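Local coordinates for protein D-alanyl-D-alanine carboxypeptidase DacB2 (Mycobacterium tuberculosis H37Rv, PDB 4RYE) that probably trims the terminal D-alanine from peptidoglycan stem peptides as a penicillin-binding serine D,D-carboxypeptidase, with activity demonstrated on a synthetic pentapeptide, at residues G18-W23 and W247-T252; S47-L52 and A122-K127; R163-M166 and V170-Q173. All coordinates share one frame; numbering follows the deposited sequence.

Overall arrangement
The probable catalytic residues Ser47 and Lys50 belong to contact 2 (47-52 and 122-127), where the chain enters helix 50-60, while contact 3 (163-166 and 170-173) joins helices 155-166 and 169-176, which pack on helix 50-60. These two contacts have centres about 14 Å apart and touch through Val51, whose CG1 meets Ala165 CB at 3.7 Å and Phe171 CZ at 3.9 Å. The Phe171 side chain is about 8 Å from that of Lys50, so contact 3 backs the site without entering it. Contact 1 (18-23 and 247-252) joins a segment near the N-terminus to the last helix, 246-259; its centre lies about 23 Å from that of contact 2 and about 22 Å from that of contact 3.

Contact 1 (G18-W23 and W247-T252); sequences GPAQTW and WDQAAT
The Trp23 indole and the Gln249 carboxamide are turned 56° apart, their side chains crossing at about a right angle. Gln249 NE2 approaches the pyrrole side of the indole obliquely, 4.0 Å from Trp23 CD1, and Ala20 O lies at the ring edge in its plane. Every contact across the two segments is made to Gln249. With CG anti to the backbone N (chi1 168°) its chain runs out extended from the helix and delivers the amide into the bend at 18-20. Ala20 N donates to Gln249 OE1 at 2.8 Å; the bond is nearly straight (163°) and falls in the carbonyl plane on a lone pair. Pro19 CD lies 3.1 Å and Ala20 CB 3.2 Å from Gln249 OE1, so a single polar bond is framed by carbon. Gln249 NE2 rests 3.4 Å from Gly18 CA. Met234 of strand 228-237 touches Ala20, Trp23 and Gln249 alike, and Tyr246 lies on Pro19 and Ala20. Gln21 and Thr22 form a classic beta bulge opposite Met235. This joins the C-terminal helix 246-259 to the start of strand 22-27, the packing of terminal helix on antiparallel sheet seen in the penicillin-binding protein and serine beta-lactamase fold.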
loop_
_atom_site.group_PDB
_atom_site.type_symbol
_atom_site.label_atom_id
_atom_site.label_comp_id
_atom_site.label_asym_id
_atom_site.label_seq_id
_atom_site.Cartn_x
_atom_site.Cartn_y
_atom_site.Cartn_z
ATOM N N GLY A 18 2.895 -15.162 -13.430
ATOM C CA GLY A 18 2.118 -13.935 -13.364
ATOM C C GLY A 18 2.944 -12.728 -13.765
ATOM O O GLY A 18 4.157 -12.840 -13.952
ATOM N N PRO A 19 2.292 -11.564 -13.903
ATOM C CA PRO A 19 2.960 -10.345 -14.373
ATOM C C PRO A 19 3.983 -9.770 -13.395
ATOM O O PRO A 19 4.921 -9.110 -13.845
ATOM C CB PRO A 19 1.797 -9.357 -14.556
ATOM C CG PRO A 19 0.698 -9.886 -13.679
ATOM C CD PRO A 19 0.835 -11.378 -13.783
ATOM N N ALA A 20 3.805 -9.990 -12.094
ATOM C CA ALA A 20 4.717 -9.411 -11.098
ATOM C C ALA A 20 6.107 -10.037 -11.193
ATOM O O ALA A 20 6.235 -11.256 -11.183
ATOM C CB ALA A 20 4.159 -9.582 -9.680
ATOM N N GLN A 21 7.150 -9.214 -11.280
ATOM C CA GLN A 21 8.504 -9.765 -11.372
ATOM C C GLN A 21 9.123 -10.103 -10.007
ATOM O O GLN A 21 10.007 -10.952 -9.933
ATOM C CB GLN A 21 9.426 -8.875 -12.215
ATOM C CG GLN A 21 9.075 -8.892 -13.705
ATOM C CD GLN A 21 9.098 -10.290 -14.283
ATOM O OE1 GLN A 21 10.166 -10.854 -14.519
ATOM N NE2 GLN A 21 7.917 -10.867 -14.498
ATOM N N THR A 22 8.677 -9.437 -8.940
ATOM C CA THR A 22 9.009 -9.884 -7.585
ATOM C C THR A 22 7.733 -9.940 -6.771
ATOM O O THR A 22 6.811 -9.183 -7.027
ATOM C CB THR A 22 9.993 -8.946 -6.845
ATOM O OG1 THR A 22 9.283 -7.804 -6.355
ATOM C CG2 THR A 22 11.161 -8.513 -7.766
ATOM N N TRP A 23 7.680 -10.836 -5.793
ATOM C CA TRP A 23 6.498 -10.958 -4.947
ATOM C C TRP A 23 6.840 -11.799 -3.725
ATOM O O TRP A 23 7.898 -12.445 -3.680
ATOM C CB TRP A 23 5.302 -11.555 -5.723
ATOM C CG TRP A 23 5.620 -12.831 -6.481
ATOM C CD1 TRP A 23 5.920 -12.945 -7.812
ATOM C CD2 TRP A 23 5.660 -14.163 -5.949
ATOM N NE1 TRP A 23 6.152 -14.257 -8.134
ATOM C CE2 TRP A 23 6.004 -15.025 -7.007
ATOM C CE3 TRP A 23 5.448 -14.705 -4.678
ATOM C CZ2 TRP A 23 6.137 -16.407 -6.835
ATOM C CZ3 TRP A 23 5.585 -16.077 -4.505
ATOM C CH2 TRP A 23 5.928 -16.909 -5.574
ATOM N N TRP A 247 -4.955 -8.343 -10.489
ATOM C CA TRP A 247 -6.007 -8.841 -9.600
ATOM C C TRP A 247 -6.039 -10.363 -9.635
ATOM O O TRP A 247 -6.271 -11.008 -8.603
ATOM C CB TRP A 247 -7.392 -8.285 -9.970
ATOM C CG TRP A 247 -7.499 -6.774 -9.983
ATOM C CD1 TRP A 247 -7.935 -5.997 -11.019
ATOM C CD2 TRP A 247 -7.165 -5.868 -8.915
ATOM N NE1 TRP A 247 -7.890 -4.668 -10.665
ATOM C CE2 TRP A 247 -7.422 -4.562 -9.380
ATOM C CE3 TRP A 247 -6.672 -6.035 -7.617
ATOM C CZ2 TRP A 247 -7.209 -3.429 -8.589
ATOM C CZ3 TRP A 247 -6.458 -4.906 -6.831
ATOM C CH2 TRP A 247 -6.731 -3.623 -7.321
ATOM N N ASP A 248 -5.818 -10.919 -10.828
ATOM C CA ASP A 248 -5.767 -12.364 -11.034
ATOM C C ASP A 248 -4.632 -12.992 -10.228
ATOM O O ASP A 248 -4.840 -13.965 -9.496
ATOM C CB ASP A 248 -5.590 -12.706 -12.528
ATOM C CG ASP A 248 -6.853 -12.469 -13.347
ATOM O OD1 ASP A 248 -7.966 -12.573 -12.789
ATOM O OD2 ASP A 248 -6.728 -12.191 -14.560
ATOM N N GLN A 249 -3.432 -12.433 -10.364
ATOM C CA GLN A 249 -2.256 -13.003 -9.715
ATOM C C GLN A 249 -2.342 -12.874 -8.197
ATOM O O GLN A 249 -1.878 -13.747 -7.471
ATOM C CB GLN A 249 -0.962 -12.374 -10.256
ATOM C CG GLN A 249 0.286 -12.710 -9.436
ATOM C CD GLN A 249 1.586 -12.359 -10.156
ATOM O OE1 GLN A 249 1.700 -11.313 -10.798
ATOM N NE2 GLN A 249 2.568 -13.248 -10.062
ATOM N N ALA A 250 -2.937 -11.787 -7.715
ATOM C CA ALA A 250 -3.111 -11.617 -6.278
ATOM C C ALA A 250 -4.031 -12.703 -5.745
ATOM O O ALA A 250 -3.761 -13.293 -4.707
ATOM C CB ALA A 250 -3.665 -10.227 -5.945
ATOM N N ALA A 251 -5.126 -12.953 -6.450
ATOM C CA ALA A 251 -6.070 -13.972 -6.017
ATOM C C ALA A 251 -5.404 -15.351 -6.111
ATOM O O ALA A 251 -5.615 -16.216 -5.264
ATOM C CB ALA A 251 -7.335 -13.916 -6.860
ATOM N N THR A 252 -4.602 -15.547 -7.152
ATOM C CA THR A 252 -3.865 -16.799 -7.322
ATOM C C THR A 252 -2.880 -17.040 -6.167
ATOM O O THR A 252 -2.779 -18.160 -5.654
ATOM C CB THR A 252 -3.140 -16.827 -8.680
ATOM O OG1 THR A 252 -4.106 -17.034 -9.714
ATOM C CG2 THR A 252 -2.112 -17.949 -8.733
#

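Contact 2 (S47-L52 and A122-K127); sequences STIKVL and AKMNAK
The SxxK motif leads the chain into helix 50-60; Ile49, inside it, and Leu52, two residues past its lysine, pack on Met124 (selenomethionine here) and Lys127 of helix 117-130. The Met124 chain bends at its last torsion and sets its terminal methyl against Ile49: Met124 CE lies 3.8 Å from Ile49 CG1 and 3.6 Å from the backbone Ile49 O. Leu52 has CG anti to its own N (chi1 -172°), which spreads both methyls over the facing helix. Leu52 CD2 comes 3.4 Å from Met124 O and 3.9 Å from Met124 CB, while CD1 meets Lys127 CG at 3.8 Å. Leu52 and Lys127 run alongside in opposite senses; only the CB-CG part of the lysine touches, and its kinked chain takes NZ to a salt bridge with Asp59. On the far side of the turn from Met124, Lys50 NZ donates to Ser47 OG at 2.6 Å and also bonds Asn104 OD1 and Ser142 O; Ser47 OG is hydrogen-bonded to Ser102 OG. Ser47 is probably the acylated serine, Lys50 probably the proton acceptor and Ser102 probably a further active-site residue. Their Ser-Lys-Ser cluster is characteristic of SxxK enzymes such as penicillin-binding proteins.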
loop_
_atom_site.group_PDB
_atom_site.type_symbol
_atom_site.label_atom_id
_atom_site.label_comp_id
_atom_site.label_asym_id
_atom_site.label_seq_id
_atom_site.Cartn_x
_atom_site.Cartn_y
_atom_site.Cartn_z
ATOM N N SER A 47 2.763 4.097 -5.440
ATOM C CA SER A 47 1.791 4.458 -4.402
ATOM C C SER A 47 1.690 3.471 -3.238
ATOM O O SER A 47 1.019 3.762 -2.251
ATOM C CB SER A 47 0.396 4.675 -5.014
ATOM O OG SER A 47 0.265 5.967 -5.583
ATOM N N THR A 48 2.329 2.309 -3.329
ATOM C CA THR A 48 2.354 1.433 -2.153
ATOM C C THR A 48 3.018 2.135 -0.971
ATOM O O THR A 48 2.706 1.853 0.187
ATOM C CB THR A 48 3.057 0.088 -2.413
ATOM O OG1 THR A 48 4.419 0.316 -2.812
ATOM C CG2 THR A 48 2.306 -0.714 -3.469
ATOM N N ILE A 49 3.923 3.066 -1.266
ATOM C CA ILE A 49 4.608 3.817 -0.219
ATOM C C ILE A 49 3.642 4.715 0.562
ATOM O O ILE A 49 3.961 5.161 1.662
ATOM C CB ILE A 49 5.793 4.644 -0.778
ATOM C CG1 ILE A 49 6.924 4.751 0.252
ATOM C CG2 ILE A 49 5.340 6.034 -1.198
ATOM C CD1 ILE A 49 7.566 3.428 0.614
ATOM N N LYS A 50 2.451 4.962 0.015
ATOM C CA LYS A 50 1.433 5.713 0.763
ATOM C C LYS A 50 1.025 5.010 2.058
ATOM O O LYS A 50 0.548 5.649 2.988
ATOM C CB LYS A 50 0.191 5.987 -0.100
ATOM C CG LYS A 50 0.402 7.018 -1.219
ATOM C CD LYS A 50 -0.890 7.183 -2.017
ATOM C CE LYS A 50 -0.859 8.388 -2.952
ATOM N NZ LYS A 50 -0.118 8.083 -4.196
ATOM N N VAL A 51 1.199 3.695 2.121
ATOM C CA VAL A 51 0.936 2.967 3.365
ATOM C C VAL A 51 1.897 3.420 4.465
ATOM O O VAL A 51 1.516 3.579 5.633
ATOM C CB VAL A 51 1.060 1.436 3.163
ATOM C CG1 VAL A 51 0.825 0.701 4.477
ATOM C CG2 VAL A 51 0.072 0.946 2.098
ATOM N N LEU A 52 3.152 3.621 4.096
ATOM C CA LEU A 52 4.146 4.135 5.026
ATOM C C LEU A 52 3.806 5.562 5.471
ATOM O O LEU A 52 3.971 5.909 6.636
ATOM C CB LEU A 52 5.528 4.087 4.380
ATOM C CG LEU A 52 6.722 4.412 5.272
ATOM C CD1 LEU A 52 6.730 3.472 6.474
ATOM C CD2 LEU A 52 8.014 4.303 4.470
ATOM N N ALA A 122 11.498 12.367 5.674
ATOM C CA ALA A 122 12.414 11.926 6.738
ATOM C C ALA A 122 11.689 11.081 7.788
ATOM O O ALA A 122 12.218 10.067 8.238
ATOM C CB ALA A 122 13.106 13.099 7.394
ATOM N N LYS A 123 10.484 11.498 8.181
ATOM C CA LYS A 123 9.673 10.697 9.109
ATOM C C LYS A 123 9.277 9.328 8.555
ATOM O O LYS A 123 9.252 8.336 9.290
ATOM C CB LYS A 123 8.419 11.463 9.547
ATOM C CG LYS A 123 8.715 12.693 10.407
ATOM C CD LYS A 123 7.425 13.462 10.716
ATOM C CE LYS A 123 7.701 14.621 11.672
ATOM N NZ LYS A 123 6.467 15.409 11.959
HETATM N N MSE A 124 8.943 9.261 7.268
HETATM C CA MSE A 124 8.628 7.973 6.651
HETATM C C MSE A 124 9.835 7.028 6.668
HETATM O O MSE A 124 9.722 5.853 6.999
HETATM C CB MSE A 124 8.128 8.174 5.216
HETATM C CG MSE A 124 6.713 8.747 5.131
HETATM SE SE MSE A 124 6.395 9.510 3.362
HETATM C CE MSE A 124 6.319 7.862 2.311
ATOM N N ASN A 125 10.995 7.553 6.311
ATOM C CA ASN A 125 12.211 6.754 6.325
ATOM C C ASN A 125 12.582 6.327 7.739
ATOM O O ASN A 125 13.007 5.194 7.955
ATOM C CB ASN A 125 13.347 7.515 5.633
ATOM C CG ASN A 125 13.190 7.510 4.125
ATOM O OD1 ASN A 125 12.737 6.516 3.553
ATOM N ND2 ASN A 125 13.535 8.615 3.478
ATOM N N ALA A 126 12.387 7.215 8.711
ATOM C CA ALA A 126 12.625 6.831 10.105
ATOM C C ALA A 126 11.680 5.709 10.547
ATOM O O ALA A 126 12.080 4.793 11.271
ATOM C CB ALA A 126 12.502 8.025 11.026
ATOM N N LYS A 127 10.428 5.789 10.117
ATOM C CA LYS A 127 9.436 4.768 10.465
ATOM C C LYS A 127 9.803 3.406 9.862
ATOM O O LYS A 127 9.742 2.373 10.544
ATOM C CB LYS A 127 8.049 5.225 9.994
ATOM C CG LYS A 127 6.920 4.219 10.215
ATOM C CD LYS A 127 6.912 3.677 11.637
ATOM C CE LYS A 127 5.629 3.986 12.348
ATOM N NZ LYS A 127 5.771 5.231 13.156
#

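Contact 3 (R163-M166 and V170-Q173); sequences RAAM and VFAQ
Phe171 carries its CG anti to the backbone N (chi1 -178°), which swings the ring away from helix 169-176 and lays it against Ala165 near the end of helix 155-166. Met166, selenomethionine in this crystal, bends at chi2 and chi3, which brings SE back to the same ring, although its CB starts out facing away from the second segment. The ring is thereby met from two directions. Ala165 CB sits over one face of the Phe171 ring, 3.5 Å from its centroid and only 8° off the ring normal, a CH-pi contact placed almost at the ring centre. Met166 SE comes in at the edge, 5.2 Å from the Phe171 centroid and 88° off the normal, a Met-aromatic contact whose nearest ring atom is Phe171 CE1 at 4.1 Å. Beyond the selenium, Met166 CE touches Ala172 CB at 3.9 Å, one residue further along the second helix. The Ala165 carbonyl oxygen also packs on the Phe171 side chain, 3.2 Å from Phe171 CB. Asn168 OD1, in the short link between the helices, accepts a hydrogen bond from Phe171 N. Val51 and Leu58 of helix 50-60 also pack on Phe171, joining the hairpin to the helix that carries Lys50. The bonding here is dispersion together with weak electrostatics: methyl hydrogens facing the pi cloud, and a polarisable selenium beside the ring's hydrogen-bearing rim. Such contacts tie the two helices by close fit of shape, without a polar bond between these segments.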
loop_
_atom_site.group_PDB
_atom_site.type_symbol
_atom_site.label_atom_id
_atom_site.label_comp_id
_atom_site.label_asym_id
_atom_site.label_seq_id
_atom_site.Cartn_x
_atom_site.Cartn_y
_atom_site.Cartn_z
ATOM N N ARG A 163 1.976 -5.048 7.384
ATOM C CA ARG A 163 1.669 -5.793 8.596
ATOM C C ARG A 163 1.562 -4.841 9.787
ATOM O O ARG A 163 0.670 -4.976 10.635
ATOM C CB ARG A 163 2.771 -6.828 8.825
ATOM C CG ARG A 163 2.538 -7.764 9.967
ATOM C CD ARG A 163 3.549 -8.900 9.901
ATOM N NE ARG A 163 3.366 -9.826 11.006
ATOM C CZ ARG A 163 4.361 -10.380 11.682
ATOM N NH1 ARG A 163 5.624 -10.096 11.366
ATOM N NH2 ARG A 163 4.089 -11.205 12.681
ATOM N N ALA A 164 2.463 -3.867 9.841
ATOM C CA ALA A 164 2.421 -2.860 10.899
ATOM C C ALA A 164 1.167 -2.004 10.764
ATOM O O ALA A 164 0.530 -1.650 11.763
ATOM C CB ALA A 164 3.682 -1.981 10.864
ATOM N N ALA A 165 0.815 -1.656 9.528
ATOM C CA ALA A 165 -0.358 -0.830 9.288
ATOM C C ALA A 165 -1.645 -1.564 9.659
ATOM O O ALA A 165 -2.548 -0.974 10.240
ATOM C CB ALA A 165 -0.403 -0.351 7.832
HETATM N N MSE A 166 -1.728 -2.849 9.331
HETATM C CA MSE A 166 -2.919 -3.645 9.629
HETATM C C MSE A 166 -3.163 -3.808 11.121
HETATM O O MSE A 166 -4.288 -4.089 11.551
HETATM C CB MSE A 166 -2.827 -5.022 8.969
HETATM C CG MSE A 166 -3.061 -4.995 7.455
HETATM SE SE MSE A 166 -4.839 -4.308 6.953
HETATM C CE MSE A 166 -5.933 -5.481 8.059
ATOM N N VAL A 170 -7.626 1.790 13.022
ATOM C CA VAL A 170 -8.151 2.764 12.074
ATOM C C VAL A 170 -7.697 2.462 10.652
ATOM O O VAL A 170 -8.490 2.536 9.709
ATOM C CB VAL A 170 -7.776 4.216 12.471
ATOM C CG1 VAL A 170 -8.214 5.181 11.387
ATOM C CG2 VAL A 170 -8.423 4.564 13.809
ATOM N N PHE A 171 -6.428 2.104 10.490
ATOM C CA PHE A 171 -5.950 1.734 9.161
ATOM C C PHE A 171 -6.742 0.551 8.628
ATOM O O PHE A 171 -7.194 0.563 7.475
ATOM C CB PHE A 171 -4.453 1.399 9.149
ATOM C CG PHE A 171 -3.931 1.054 7.774
ATOM C CD1 PHE A 171 -3.984 -0.251 7.298
ATOM C CD2 PHE A 171 -3.412 2.043 6.947
ATOM C CE1 PHE A 171 -3.528 -0.575 6.014
ATOM C CE2 PHE A 171 -2.942 1.737 5.660
ATOM C CZ PHE A 171 -3.001 0.415 5.195
ATOM N N ALA A 172 -6.886 -0.482 9.456
ATOM C CA ALA A 172 -7.632 -1.677 9.054
ATOM C C ALA A 172 -9.058 -1.333 8.644
ATOM O O ALA A 172 -9.603 -1.914 7.695
ATOM C CB ALA A 172 -7.628 -2.720 10.167
ATOM N N GLN A 173 -9.669 -0.384 9.343
ATOM C CA GLN A 173 -11.024 0.045 8.993
ATOM C C GLN A 173 -11.050 0.741 7.634
ATOM O O GLN A 173 -11.872 0.407 6.774
ATOM C CB GLN A 173 -11.593 0.975 10.067
ATOM C CG GLN A 173 -13.038 1.409 9.807
ATOM C CD GLN A 173 -13.613 2.231 10.940
ATOM O OE1 GLN A 173 -13.184 3.358 11.182
ATOM N NE2 GLN A 173 -14.582 1.662 11.653
#